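Local coordinates for metal cation efflux system protein CzcD (Cupriavidus metallidurans, PDB 6VD9) that binds and transports zinc, probably exporting cations to the periplasm, and mediates cobalt, zinc and cadmium resistance through regulation of the Czc system, at residues A[6-11]-A[24-29]; A[58-63]-A[67-72]. One frame throughout, in Å; residues are numbered along the deposited sequence. Where two conformers were deposited one is given.

Contact 1 (A[6-11]-A[24-29]); sequences AEVEKQ and LHIWAL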
loop_
_atom_site.group_PDB
_atom_site.type_symbol
_atom_site.label_atom_id
_atom_site.label_comp_id
_atom_site.label_asym_id
_atom_site.label_seq_id
_atom_site.Cartn_x
_atom_site.Cartn_y
_atom_site.Cartn_z
ATOM N N ALA A 6 6.434 -8.093 17.200
ATOM C CA ALA A 6 6.617 -6.944 18.131
ATOM C C ALA A 6 7.667 -5.965 17.623
ATOM O O ALA A 6 7.441 -4.787 17.756
ATOM C CB ALA A 6 6.960 -7.400 19.525
ATOM N N GLU A 7 8.813 -6.461 17.141
ATOM C CA GLU A 7 9.900 -5.615 16.646
ATOM C C GLU A 7 9.355 -4.927 15.404
ATOM O O GLU A 7 9.711 -3.798 15.235
ATOM C CB GLU A 7 11.168 -6.404 16.307
ATOM C CG GLU A 7 12.153 -6.564 17.454
ATOM C CD GLU A 7 12.440 -5.311 18.247
ATOM O OE1 GLU A 7 12.938 -4.345 17.651
ATOM O OE2 GLU A 7 12.137 -5.312 19.451
ATOM N N VAL A 8 8.596 -5.631 14.559
ATOM C CA VAL A 8 8.071 -5.027 13.295
ATOM C C VAL A 8 7.199 -3.830 13.699
ATOM O O VAL A 8 7.447 -2.738 13.218
ATOM C CB VAL A 8 7.324 -6.036 12.401
ATOM C CG1 VAL A 8 6.716 -5.352 11.186
ATOM C CG2 VAL A 8 8.228 -7.199 11.987
ATOM N N GLU A 9 6.254 -4.031 14.615
ATOM C CA GLU A 9 5.377 -2.938 15.134
ATOM C C GLU A 9 6.232 -1.798 15.686
ATOM O O GLU A 9 6.000 -0.622 15.329
ATOM C CB GLU A 9 4.423 -3.496 16.205
ATOM C CG GLU A 9 3.513 -4.600 15.689
ATOM C CD GLU A 9 2.873 -5.374 16.826
ATOM O OE1 GLU A 9 3.447 -5.333 17.943
ATOM O OE2 GLU A 9 1.804 -5.955 16.594
ATOM N N LYS A 10 7.186 -2.101 16.560
ATOM C CA LYS A 10 8.067 -1.078 17.181
ATOM C C LYS A 10 8.770 -0.328 16.063
ATOM O O LYS A 10 8.854 0.894 16.120
ATOM C CB LYS A 10 9.067 -1.740 18.144
ATOM C CG LYS A 10 10.136 -0.826 18.739
ATOM C CD LYS A 10 10.955 -1.425 19.929
ATOM C CE LYS A 10 11.941 -0.404 20.477
ATOM N NZ LYS A 10 12.819 -0.909 21.563
ATOM N N GLN A 11 9.304 -1.035 15.070
ATOM C CA GLN A 11 10.139 -0.351 14.063
ATOM C C GLN A 11 9.260 0.534 13.169
ATOM O O GLN A 11 9.787 1.558 12.696
ATOM C CB GLN A 11 10.979 -1.351 13.270
ATOM C CG GLN A 11 12.038 -2.017 14.131
ATOM C CD GLN A 11 12.913 -1.001 14.822
ATOM O OE1 GLN A 11 13.297 0.016 14.247
ATOM N NE2 GLN A 11 13.217 -1.279 16.079
ATOM N N LEU A 24 -2.009 -4.534 9.971
ATOM C CA LEU A 24 -0.700 -5.138 9.643
ATOM C C LEU A 24 -0.949 -6.621 9.422
ATOM O O LEU A 24 -1.498 -7.277 10.359
ATOM C CB LEU A 24 0.317 -4.907 10.768
ATOM C CG LEU A 24 1.664 -5.587 10.622
ATOM C CD1 LEU A 24 2.413 -5.081 9.358
ATOM C CD2 LEU A 24 2.521 -5.291 11.839
ATOM N N HIS A 25 -0.608 -7.119 8.258
ATOM C CA HIS A 25 -0.651 -8.573 7.948
ATOM C C HIS A 25 0.697 -9.037 7.417
ATOM O O HIS A 25 1.285 -8.382 6.541
ATOM C CB HIS A 25 -1.779 -8.919 6.977
ATOM C CG HIS A 25 -3.120 -8.435 7.398
ATOM N ND1 HIS A 25 -3.929 -9.140 8.277
ATOM C CD2 HIS A 25 -3.844 -7.367 6.995
ATOM C CE1 HIS A 25 -5.064 -8.488 8.434
ATOM N NE2 HIS A 25 -5.048 -7.424 7.642
ATOM N N ILE A 26 1.192 -10.142 7.963
ATOM C CA ILE A 26 2.519 -10.679 7.567
ATOM C C ILE A 26 2.312 -12.188 7.457
ATOM O O ILE A 26 1.822 -12.817 8.428
ATOM C CB ILE A 26 3.666 -10.297 8.528
ATOM C CG1 ILE A 26 3.803 -8.802 8.817
ATOM C CG2 ILE A 26 4.985 -10.832 7.984
ATOM C CD1 ILE A 26 4.941 -8.495 9.779
ATOM N N TRP A 27 2.494 -12.697 6.254
ATOM C CA TRP A 27 2.198 -14.110 5.940
ATOM C C TRP A 27 3.261 -14.628 4.980
ATOM O O TRP A 27 3.957 -13.804 4.380
ATOM C CB TRP A 27 0.790 -14.239 5.376
ATOM C CG TRP A 27 0.568 -13.801 3.963
ATOM C CD1 TRP A 27 0.422 -14.620 2.879
ATOM C CD2 TRP A 27 0.359 -12.457 3.479
ATOM N NE1 TRP A 27 0.157 -13.887 1.751
ATOM C CE2 TRP A 27 0.114 -12.555 2.088
ATOM C CE3 TRP A 27 0.362 -11.184 4.074
ATOM C CZ2 TRP A 27 -0.129 -11.438 1.288
ATOM C CZ3 TRP A 27 0.114 -10.079 3.286
ATOM C CH2 TRP A 27 -0.132 -10.207 1.912
ATOM N N ALA A 28 3.352 -15.955 4.836
ATOM C CA ALA A 28 4.327 -16.627 3.946
ATOM C C ALA A 28 3.686 -16.835 2.571
ATOM O O ALA A 28 2.560 -17.322 2.507
ATOM C CB ALA A 28 4.769 -17.941 4.559
ATOM N N LEU A 29 4.375 -16.430 1.510
ATOM C CA LEU A 29 4.015 -16.773 0.117
ATOM C C LEU A 29 4.363 -18.244 -0.128
ATOM O O LEU A 29 5.127 -18.818 0.685
ATOM C CB LEU A 29 4.784 -15.867 -0.838
ATOM C CG LEU A 29 4.497 -14.372 -0.690
ATOM C CD1 LEU A 29 5.459 -13.562 -1.539
ATOM C CD2 LEU A 29 3.057 -14.056 -1.055
#

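Contact 2 (A[58-63]-A[67-72]); sequences QMLADK and THVTIQ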
loop_
_atom_site.group_PDB
_atom_site.type_symbol
_atom_site.label_atom_id
_atom_site.label_comp_id
_atom_site.label_asym_id
_atom_site.label_seq_id
_atom_site.Cartn_x
_atom_site.Cartn_y
_atom_site.Cartn_z
ATOM N N GLN A 58 13.238 0.275 3.359
ATOM C CA GLN A 58 14.663 0.031 3.730
ATOM C C GLN A 58 14.716 -0.755 5.048
ATOM O O GLN A 58 15.375 -1.808 5.106
ATOM C CB GLN A 58 15.408 1.371 3.778
ATOM C CG GLN A 58 16.851 1.307 4.283
ATOM C CD GLN A 58 17.433 2.688 4.532
ATOM O OE1 GLN A 58 16.812 3.582 5.127
ATOM N NE2 GLN A 58 18.669 2.875 4.096
ATOM N N MET A 59 13.917 -0.346 6.037
ATOM C CA MET A 59 13.926 -0.956 7.386
ATOM C C MET A 59 13.369 -2.379 7.290
ATOM O O MET A 59 13.887 -3.292 7.974
ATOM C CB MET A 59 13.134 -0.083 8.370
ATOM C CG MET A 59 12.895 -0.745 9.700
ATOM S SD MET A 59 11.456 -1.801 9.708
ATOM C CE MET A 59 10.128 -0.600 9.535
ATOM N N LEU A 60 12.323 -2.610 6.488
ATOM C CA LEU A 60 11.656 -3.937 6.459
ATOM C C LEU A 60 12.584 -4.957 5.786
ATOM O O LEU A 60 12.626 -6.115 6.232
ATOM C CB LEU A 60 10.317 -3.804 5.740
ATOM C CG LEU A 60 9.266 -3.032 6.536
ATOM C CD1 LEU A 60 8.085 -2.698 5.642
ATOM C CD2 LEU A 60 8.839 -3.834 7.763
ATOM N N ALA A 61 13.335 -4.497 4.804
ATOM C CA ALA A 61 14.316 -5.337 4.075
ATOM C C ALA A 61 15.479 -5.649 5.024
ATOM O O ALA A 61 15.757 -6.835 5.225
ATOM C CB ALA A 61 14.755 -4.664 2.825
ATOM N N ASP A 62 16.039 -4.626 5.665
ATOM C CA ASP A 62 17.305 -4.739 6.443
ATOM C C ASP A 62 17.082 -5.503 7.744
ATOM O O ASP A 62 17.928 -6.358 8.101
ATOM C CB ASP A 62 17.885 -3.370 6.769
ATOM C CG ASP A 62 18.390 -2.643 5.544
ATOM O OD1 ASP A 62 18.844 -3.336 4.612
ATOM O OD2 ASP A 62 18.290 -1.400 5.516
ATOM N N LYS A 63 16.008 -5.181 8.462
ATOM C CA LYS A 63 15.795 -5.686 9.830
ATOM C C LYS A 63 15.035 -7.010 9.798
ATOM O O LYS A 63 15.230 -7.791 10.741
ATOM C CB LYS A 63 15.143 -4.581 10.663
ATOM C CG LYS A 63 15.923 -3.267 10.652
ATOM C CD LYS A 63 15.661 -2.373 11.839
ATOM C CE LYS A 63 16.797 -1.409 12.102
ATOM N NZ LYS A 63 16.386 -0.308 12.996
ATOM N N THR A 67 10.693 -8.131 1.677
ATOM C CA THR A 67 10.873 -7.343 0.432
ATOM C C THR A 67 9.607 -7.373 -0.435
ATOM O O THR A 67 9.667 -6.786 -1.536
ATOM C CB THR A 67 12.089 -7.822 -0.367
ATOM O OG1 THR A 67 11.825 -9.157 -0.786
ATOM C CG2 THR A 67 13.377 -7.785 0.421
ATOM N N HIS A 68 8.542 -8.067 -0.005
ATOM C CA HIS A 68 7.229 -8.085 -0.700
ATOM C C HIS A 68 6.288 -7.259 0.173
ATOM O O HIS A 68 5.775 -7.828 1.140
ATOM C CB HIS A 68 6.713 -9.513 -0.901
ATOM C CG HIS A 68 7.413 -10.259 -1.984
ATOM N ND1 HIS A 68 8.645 -10.872 -1.783
ATOM C CD2 HIS A 68 7.076 -10.478 -3.270
ATOM C CE1 HIS A 68 9.046 -11.428 -2.913
ATOM N NE2 HIS A 68 8.098 -11.204 -3.850
ATOM N N VAL A 69 6.189 -5.968 -0.105
ATOM C CA VAL A 69 5.507 -4.980 0.781
ATOM C C VAL A 69 4.449 -4.181 0.015
ATOM O O VAL A 69 4.684 -3.764 -1.128
ATOM C CB VAL A 69 6.580 -4.078 1.407
ATOM C CG1 VAL A 69 6.025 -2.830 2.051
ATOM C CG2 VAL A 69 7.429 -4.855 2.396
ATOM N N THR A 70 3.330 -3.900 0.680
ATOM C CA THR A 70 2.316 -2.940 0.174
ATOM C C THR A 70 1.897 -2.106 1.372
ATOM O O THR A 70 1.342 -2.669 2.338
ATOM C CB THR A 70 1.116 -3.610 -0.508
ATOM O OG1 THR A 70 1.629 -4.551 -1.457
ATOM C CG2 THR A 70 0.234 -2.614 -1.229
ATOM N N ILE A 71 2.243 -0.845 1.332
ATOM C CA ILE A 71 2.034 0.110 2.445
ATOM C C ILE A 71 1.084 1.189 1.933
ATOM O O ILE A 71 1.440 1.880 0.944
ATOM C CB ILE A 71 3.353 0.689 2.958
ATOM C CG1 ILE A 71 4.234 -0.426 3.512
ATOM C CG2 ILE A 71 3.067 1.809 3.969
ATOM C CD1 ILE A 71 5.699 -0.047 3.706
ATOM N N GLN A 72 -0.082 1.320 2.559
ATOM C CA GLN A 72 -1.038 2.404 2.236
ATOM C C GLN A 72 -0.957 3.479 3.313
ATOM O O GLN A 72 -0.860 3.133 4.464
ATOM C CB GLN A 72 -2.446 1.833 2.119
ATOM C CG GLN A 72 -3.548 2.847 1.884
ATOM C CD GLN A 72 -4.873 2.131 1.679
ATOM O OE1 GLN A 72 -4.990 1.240 0.850
ATOM N NE2 GLN A 72 -5.912 2.483 2.424
#

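Contact 1 (A[6-11]-A[24-29])
Val-8 and Glu-9 on helix 5-13 touch Leu-24 and Ile-26 of strand 18-28; the axes of the two short segments come within 11.0 Å, run at 139° to one another, and bring CA of Glu-9 to 8.5 Å from CA of Leu-24. Everything that bridges this gap is hydrocarbon. Val-8 and Ile-26 meet tip to tip: CD1 of Ile-26 lies 3.9 Å from CG1 of Val-8 and 4.2 Å from its CG2, so that the methyl abuts both branches of the valine. An extended outer chain (chi2 179°) carries that methyl out from the strand to the helix. Leu-24 works from beside it. Its CD2 sits 4.2 Å from Val-8 CG1 and 4.0 Å from CG of Glu-9, a side chain that passes it at a slant and contributes only a methylene here. Beyond the pair of segments, Val-8 also packs on Phe-64 of helix 53-64, while Leu-24 rests on Leu-36 and Val-38 of the neighbouring strand, tying this layer into the rest of the domain. On the same strand, the ring of Trp-27 meets that of Trp-27 of the second subunit. A helix laid by its apolar side on an outer strand of a three-stranded sheet fits the alpha/beta fold of the cytoplasmic C-terminal dimerisation domain of cation diffusion facilitators.

Contact 2 (A[58-63]-A[67-72])
Apolar contacts of Leu-60 with Val-69 and Ile-71 carry the packing of helix 53-64 on strand 68-74. Of Leu-60, the CD1 methyl does the touching and reaches both strand residues: it lies 4.0 Å from CG2 and 4.1 Å from CG1 of Val-69, which it meets crosswise near the fork of the valine. It also touches CD1 of Ile-71 end to end at 4.1 Å. CG of Leu-60 stands opposite the carbonyl carbon (chi1 -71°), and the nearly straight run beyond it (chi2 168°) sends CD1 to the sheet. Leu-60 rests on Leu-36 as well, and Ile-71 on Val-38, Val-40, Leu-53 and Leu-56. Helix 53-64 is the crossover of a beta-alpha-beta unit that joins strand 34-42 to its parallel neighbour 68-74. At the short connection from helix to strand the contact is more exposed, with Ala-61 CB 4.2 Å from the methyl CG2 of Thr-67. Hydrogen bonds serve the strand's other partners: its backbone bonds to Leu-36 and Val-38, and across the dimer Val-69 O accepts from NE2 of His-39 of the second subunit, while Ile-71 N donates to OE1 of Gln-72 of that subunit.

Overall arrangement
Both contacts press a helix onto the same sheet, but at its two outermost strands within the chain: contact 1 at 18-28, contact 2 at 68-74, with 34-42 running between them. Each is partly buried and apolar. Contact 2 lies nearer the chain centre, its own centre about 6 Å away against about 8 Å for contact 1, and it has two buried residues, Leu-60 and Ile-71, against Val-8 alone; its surface end is exposed Thr-67, that of contact 1 partly exposed Glu-9. Their centres lie about 10 Å apart, and the helices touch directly, Gln-11 CB lying 3.6 Å from Met-59 SD, with a weak hydrogen bond from Lys-63 to Gln-11. Both strands extend into the dimer interface.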